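Local coordinates for protein oligogalacturonate lyase (Vibrio parahaemolyticus RIMD 2210633, PDB 3C5M) that probably cleaves oligogalacturonates, the short fragments left by pectin breakdown, as a manganese-binding lyase built on a seven-bladed beta-propeller, at residues E101-K106 against I117-E122; R264-A269 against E277-M282. All blocks are in the same frame, centred on the assembly; numbering follows the deposited sequence.

Contact 1: residues E101-K106 against I117-E122; sequences ELNLMK and IYTVDE
Leu104 faces Tyr118 in an antiparallel hairpin: Leu104 N donates to Tyr118 O (2.8 Å, nearly straight at 169°), while Leu104 O is taken by N of the preceding residue, Ile117 (2.9 Å). Beyond the strand ends, Val120 N reaches Leu102 O at 3.0 Å, with a more bent N-H (140°). Leu102 and Asn103 form a classic beta bulge against strand 94-99.

One side-chain hydrogen bond joins the strands. Asn103 and Thr119 run alongside each other on the same face of the sheet, and Thr119 OG1 donates to Asn103 OD1 (2.9 Å), in the amide plane and on a lone pair. Thr119 OG1 stands anti to the carbonyl carbon (chi1 -62°), which turns it to the amide and leaves CG2 also near OD1.

Apolar contacts gather around Leu104. Ile117 CD1 meets both its methyls and CG1 lies by its CB, while Leu139 of strand 138-145 touches both residues. Ile117 CG2 rests on Lys106 CB (3.8 Å), and Leu102 CD2 meets Val120 CG1. The Tyr118 hydroxyl is hydrogen-bonded to Glu143 of strand 138-145.

Backbone bonding thus carries the pairing, a polar couple fastens the Asn103 face, and aliphatic packing joins the Leu104 face to the next sheet.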
loop_
_atom_site.group_PDB
_atom_site.type_symbol
_atom_site.label_atom_id
_atom_site.label_comp_id
_atom_site.label_asym_id
_atom_site.label_seq_id
_atom_site.Cartn_x
_atom_site.Cartn_y
_atom_site.Cartn_z
ATOM N N GLU A 101 17.399 2.626 -3.109
ATOM C CA GLU A 101 17.225 2.164 -1.736
ATOM C C GLU A 101 18.154 2.914 -0.789
ATOM O O GLU A 101 18.501 2.405 0.263
ATOM C CB GLU A 101 17.521 0.662 -1.644
ATOM C CG GLU A 101 16.641 -0.201 -2.527
ATOM C CD GLU A 101 17.020 -1.678 -2.465
ATOM O OE1 GLU A 101 18.213 -2.000 -2.679
ATOM O OE2 GLU A 101 16.124 -2.515 -2.212
ATOM N N LEU A 102 18.575 4.111 -1.167
ATOM C CA LEU A 102 19.460 4.866 -0.307
ATOM C C LEU A 102 18.959 6.264 0.025
ATOM O O LEU A 102 19.062 6.711 1.168
ATOM C CB LEU A 102 20.840 4.984 -0.943
ATOM C CG LEU A 102 21.643 3.687 -0.992
ATOM C CD1 LEU A 102 22.958 3.945 -1.679
ATOM C CD2 LEU A 102 21.874 3.168 0.412
ATOM N N ASN A 103 18.399 6.931 -0.978
ATOM C CA ASN A 103 17.939 8.297 -0.856
ATOM C C ASN A 103 16.445 8.531 -0.939
ATOM O O ASN A 103 15.823 8.190 -1.936
ATOM C CB ASN A 103 18.603 9.132 -1.944
ATOM C CG ASN A 103 20.078 8.802 -2.116
ATOM O OD1 ASN A 103 20.900 9.028 -1.218
ATOM N ND2 ASN A 103 20.419 8.250 -3.281
ATOM N N LEU A 104 15.882 9.138 0.106
ATOM C CA LEU A 104 14.467 9.471 0.154
ATOM C C LEU A 104 14.383 10.752 -0.648
ATOM O O LEU A 104 15.033 11.729 -0.288
ATOM C CB LEU A 104 14.040 9.773 1.582
ATOM C CG LEU A 104 12.603 9.398 1.955
ATOM C CD1 LEU A 104 12.289 9.994 3.320
ATOM C CD2 LEU A 104 11.609 9.904 0.922
HETATM N N MSE A 105 13.589 10.770 -1.715
HETATM C CA MSE A 105 13.476 11.956 -2.570
HETATM C C MSE A 105 12.158 12.684 -2.466
HETATM O O MSE A 105 11.122 12.085 -2.210
HETATM C CB MSE A 105 13.650 11.571 -4.032
HETATM C CG MSE A 105 14.810 10.677 -4.290
HETATM SE SE MSE A 105 16.475 11.556 -3.853
HETATM C CE MSE A 105 16.305 13.091 -5.111
ATOM N N LYS A 106 12.213 13.985 -2.693
ATOM C CA LYS A 106 11.029 14.822 -2.683
ATOM C C LYS A 106 11.066 15.514 -4.037
ATOM O O LYS A 106 12.054 16.175 -4.372
ATOM C CB LYS A 106 11.098 15.873 -1.578
ATOM C CG LYS A 106 9.802 16.641 -1.453
ATOM C CD LYS A 106 9.995 17.896 -0.669
ATOM C CE LYS A 106 8.706 18.673 -0.542
ATOM N NZ LYS A 106 8.980 20.013 0.038
ATOM N N ILE A 117 15.931 14.257 0.786
ATOM C CA ILE A 117 15.612 14.641 2.146
ATOM C C ILE A 117 16.252 13.750 3.208
ATOM O O ILE A 117 16.288 14.122 4.379
ATOM C CB ILE A 117 14.099 14.655 2.354
ATOM C CG1 ILE A 117 13.561 13.264 2.062
ATOM C CG2 ILE A 117 13.442 15.662 1.420
ATOM C CD1 ILE A 117 12.083 13.114 2.333
ATOM N N TYR A 118 16.747 12.578 2.821
ATOM C CA TYR A 118 17.397 11.692 3.784
ATOM C C TYR A 118 18.159 10.572 3.102
ATOM O O TYR A 118 17.693 10.023 2.116
ATOM C CB TYR A 118 16.373 11.098 4.753
ATOM C CG TYR A 118 16.906 9.950 5.590
ATOM C CD1 TYR A 118 16.407 8.660 5.437
ATOM C CD2 TYR A 118 17.921 10.154 6.524
ATOM C CE1 TYR A 118 16.906 7.591 6.192
ATOM C CE2 TYR A 118 18.429 9.098 7.289
ATOM C CZ TYR A 118 17.912 7.812 7.114
ATOM O OH TYR A 118 18.397 6.757 7.862
ATOM N N THR A 119 19.333 10.233 3.619
ATOM C CA THR A 119 20.126 9.166 3.020
ATOM C C THR A 119 20.546 8.150 4.075
ATOM O O THR A 119 21.411 8.433 4.893
ATOM C CB THR A 119 21.401 9.719 2.331
ATOM O OG1 THR A 119 21.043 10.606 1.261
ATOM C CG2 THR A 119 22.236 8.575 1.778
ATOM N N VAL A 120 19.944 6.964 4.042
ATOM C CA VAL A 120 20.252 5.908 5.007
ATOM C C VAL A 120 21.730 5.823 5.328
ATOM O O VAL A 120 22.569 5.962 4.445
ATOM C CB VAL A 120 19.776 4.528 4.507
ATOM C CG1 VAL A 120 20.439 4.188 3.181
ATOM C CG2 VAL A 120 20.081 3.468 5.544
ATOM N N ASP A 121 22.049 5.586 6.598
ATOM C CA ASP A 121 23.440 5.492 7.011
ATOM C C ASP A 121 24.067 4.134 6.729
ATOM O O ASP A 121 23.410 3.106 6.829
ATOM C CB ASP A 121 23.574 5.815 8.491
ATOM C CG ASP A 121 25.023 5.814 8.949
ATOM O OD1 ASP A 121 25.582 4.708 9.169
ATOM O OD2 ASP A 121 25.606 6.921 9.069
ATOM N N GLU A 122 25.355 4.149 6.395
ATOM C CA GLU A 122 26.123 2.944 6.082
ATOM C C GLU A 122 25.953 1.782 7.064
ATOM O O GLU A 122 26.221 0.632 6.721
ATOM C CB GLU A 122 27.609 3.312 5.972
ATOM C CG GLU A 122 28.132 3.381 4.544
ATOM C CD GLU A 122 28.648 2.029 4.046
ATOM O OE1 GLU A 122 27.925 1.013 4.190
ATOM O OE2 GLU A 122 29.780 1.991 3.508
#

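Contact 2: residues R264-A269 against E277-M282; sequences RVIYKA and EEVMVM
Glu278 holds CG anti to its backbone N (chi1 -178°), which places that atom above one face of the Tyr267 ring, toward the rim. The same ring face lies over the start of Glu278: Glu278 CA is 3.4 Å from Tyr267 CE1, and Glu278 CB is 3.6 Å from the same atom. The carboxylate plane stands almost perpendicular to the ring (88°). Lys232 adds a cation-pi contact to the ring. Near the other end of the pairing, the bent Arg264 chain crosses Met282 (a selenomethionine) obliquely, with Met282 CE beside the guanidinium; NH1 has a weak hydrogen bond to Cys285 O.

Leu325 of strand 321-326 touches Ile266 and Met280, and Leu288 of strand 285-290 touches Ile266 and Met282, so the apolar face of the hairpin is packed against the following sheet.

The backbone ladder runs from Lys268, whose N-H points almost straight at Glu277 O (3.0 Å, 177°), with Glu277 N returning to Lys268 O (3.0 Å). Val279 N then reaches Ile266 O at 3.0 Å, and Ile266 N reaches Met280 O at 2.8 Å. The last bond, Met282 N to Arg264 O, is weak. Between the Tyr267-Glu278 and Val265-Val281 pairs the register shifts by one residue, the extra one lying in 277-282.

These are the third and fourth strands of the four-stranded sheet running from 238-245 to 276-281, a blade of the seven-bladed propeller. The chain passes from Met282 into the next blade, where His287, a manganese ligand, has its side chain about 8 Å from that of Met282.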
loop_
_atom_site.group_PDB
_atom_site.type_symbol
_atom_site.label_atom_id
_atom_site.label_comp_id
_atom_site.label_asym_id
_atom_site.label_seq_id
_atom_site.Cartn_x
_atom_site.Cartn_y
_atom_site.Cartn_z
ATOM N N ARG A 264 -12.826 -15.850 7.591
ATOM C CA ARG A 264 -12.031 -14.667 7.870
ATOM C C ARG A 264 -12.967 -13.493 8.127
ATOM O O ARG A 264 -13.931 -13.295 7.395
ATOM C CB ARG A 264 -11.129 -14.384 6.671
ATOM C CG ARG A 264 -10.256 -15.572 6.291
ATOM C CD ARG A 264 -10.192 -15.764 4.784
ATOM N NE ARG A 264 -9.558 -14.637 4.097
ATOM C CZ ARG A 264 -8.291 -14.267 4.266
ATOM N NH1 ARG A 264 -7.807 -13.229 3.594
ATOM N NH2 ARG A 264 -7.507 -14.933 5.104
ATOM N N VAL A 265 -12.692 -12.723 9.173
ATOM C CA VAL A 265 -13.538 -11.580 9.490
ATOM C C VAL A 265 -12.755 -10.287 9.678
ATOM O O VAL A 265 -11.698 -10.274 10.308
ATOM C CB VAL A 265 -14.378 -11.843 10.756
ATOM C CG1 VAL A 265 -15.411 -12.904 10.471
ATOM C CG2 VAL A 265 -13.487 -12.290 11.892
ATOM N N ILE A 266 -13.285 -9.203 9.120
ATOM C CA ILE A 266 -12.655 -7.896 9.215
ATOM C C ILE A 266 -12.904 -7.314 10.600
ATOM O O ILE A 266 -13.974 -7.493 11.175
ATOM C CB ILE A 266 -13.224 -6.934 8.170
ATOM C CG1 ILE A 266 -13.104 -7.550 6.777
ATOM C CG2 ILE A 266 -12.488 -5.609 8.236
ATOM C CD1 ILE A 266 -13.713 -6.712 5.666
ATOM N N TYR A 267 -11.914 -6.605 11.126
ATOM C CA TYR A 267 -12.018 -6.017 12.449
ATOM C C TYR A 267 -11.572 -4.572 12.453
ATOM O O TYR A 267 -10.692 -4.196 11.691
ATOM C CB TYR A 267 -11.149 -6.806 13.431
ATOM C CG TYR A 267 -11.848 -7.939 14.138
ATOM C CD1 TYR A 267 -12.576 -7.713 15.305
ATOM C CD2 TYR A 267 -11.785 -9.239 13.645
ATOM C CE1 TYR A 267 -13.221 -8.755 15.965
ATOM C CE2 TYR A 267 -12.428 -10.286 14.297
ATOM C CZ TYR A 267 -13.141 -10.037 15.455
ATOM O OH TYR A 267 -13.769 -11.072 16.106
ATOM N N LYS A 268 -12.189 -3.764 13.309
ATOM C CA LYS A 268 -11.823 -2.355 13.455
ATOM C C LYS A 268 -11.382 -2.146 14.898
ATOM O O LYS A 268 -12.107 -2.489 15.826
ATOM C CB LYS A 268 -13.013 -1.434 13.159
ATOM C CG LYS A 268 -13.235 -1.092 11.687
ATOM C CD LYS A 268 -14.383 -0.083 11.510
ATOM C CE LYS A 268 -14.597 0.285 10.036
ATOM N NZ LYS A 268 -15.830 1.092 9.815
ATOM N N ALA A 269 -10.191 -1.587 15.081
ATOM C CA ALA A 269 -9.664 -1.327 16.417
ATOM C C ALA A 269 -9.590 0.177 16.681
ATOM O O ALA A 269 -9.065 0.926 15.866
ATOM C CB ALA A 269 -8.285 -1.939 16.552
ATOM N N GLU A 277 -13.415 -4.590 17.580
ATOM C CA GLU A 277 -14.781 -5.019 17.328
ATOM C C GLU A 277 -14.955 -5.498 15.890
ATOM O O GLU A 277 -14.490 -4.863 14.943
ATOM C CB GLU A 277 -15.763 -3.881 17.617
ATOM C CG GLU A 277 -15.429 -2.575 16.920
ATOM C CD GLU A 277 -16.510 -1.527 17.104
ATOM O OE1 GLU A 277 -17.624 -1.723 16.571
ATOM O OE2 GLU A 277 -16.248 -0.511 17.784
ATOM N N GLU A 278 -15.627 -6.633 15.743
ATOM C CA GLU A 278 -15.883 -7.235 14.444
ATOM C C GLU A 278 -16.782 -6.331 13.597
ATOM O O GLU A 278 -17.678 -5.671 14.120
ATOM C CB GLU A 278 -16.543 -8.598 14.653
ATOM C CG GLU A 278 -16.837 -9.377 13.390
ATOM C CD GLU A 278 -17.565 -10.681 13.681
ATOM O OE1 GLU A 278 -17.021 -11.500 14.457
ATOM O OE2 GLU A 278 -18.675 -10.883 13.134
ATOM N N VAL A 279 -16.526 -6.301 12.292
ATOM C CA VAL A 279 -17.312 -5.485 11.373
ATOM C C VAL A 279 -18.091 -6.336 10.369
ATOM O O VAL A 279 -19.263 -6.068 10.103
ATOM C CB VAL A 279 -16.425 -4.495 10.597
ATOM C CG1 VAL A 279 -15.365 -5.246 9.837
ATOM C CG2 VAL A 279 -17.274 -3.674 9.639
HETATM N N MSE A 280 -17.439 -7.352 9.806
HETATM C CA MSE A 280 -18.098 -8.238 8.853
HETATM C C MSE A 280 -17.199 -9.365 8.358
HETATM O O MSE A 280 -16.012 -9.410 8.676
HETATM C CB MSE A 280 -18.616 -7.448 7.652
HETATM C CG MSE A 280 -17.579 -7.166 6.580
HETATM SE SE MSE A 280 -18.340 -6.391 4.941
HETATM C CE MSE A 280 -17.791 -4.571 5.219
ATOM N N VAL A 281 -17.780 -10.279 7.585
ATOM C CA VAL A 281 -17.036 -11.404 7.030
ATOM C C VAL A 281 -16.053 -10.897 5.997
ATOM O O VAL A 281 -16.084 -9.732 5.615
ATOM C CB VAL A 281 -17.955 -12.396 6.331
ATOM C CG1 VAL A 281 -18.979 -12.921 7.311
ATOM C CG2 VAL A 281 -18.632 -11.718 5.146
HETATM N N MSE A 282 -15.200 -11.786 5.518
HETATM C CA MSE A 282 -14.187 -11.406 4.551
HETATM C C MSE A 282 -14.155 -12.368 3.393
HETATM O O MSE A 282 -13.756 -13.523 3.554
HETATM C CB MSE A 282 -12.813 -11.410 5.222
HETATM C CG MSE A 282 -12.070 -10.081 5.218
HETATM SE SE MSE A 282 -11.205 -9.614 3.576
HETATM C CE MSE A 282 -9.633 -10.745 3.711
#

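Overall arrangement
Contacts 1 and 2 each join the last two strands of a four-stranded antiparallel propeller blade, but on opposite sides of the chain's centre, with about 26 Å between nearest atoms. Residues 101-106 and 117-122 make a surface contact away from the metal site, in which a single side-chain hydrogen bond supplements the backbone ladder. Residues 264-269 and 277-282 are partly buried and bury more surface between them (673 against 428 Å²); there the backbone bonds are joined by a tyrosine ring over Glu278 and by apolar packing against the next blade. The bulge at Leu102 and Asn103 faces strand 94-99; in contact 2 the register itself shifts by one residue. Contact 2 also leads toward the manganese-binding region.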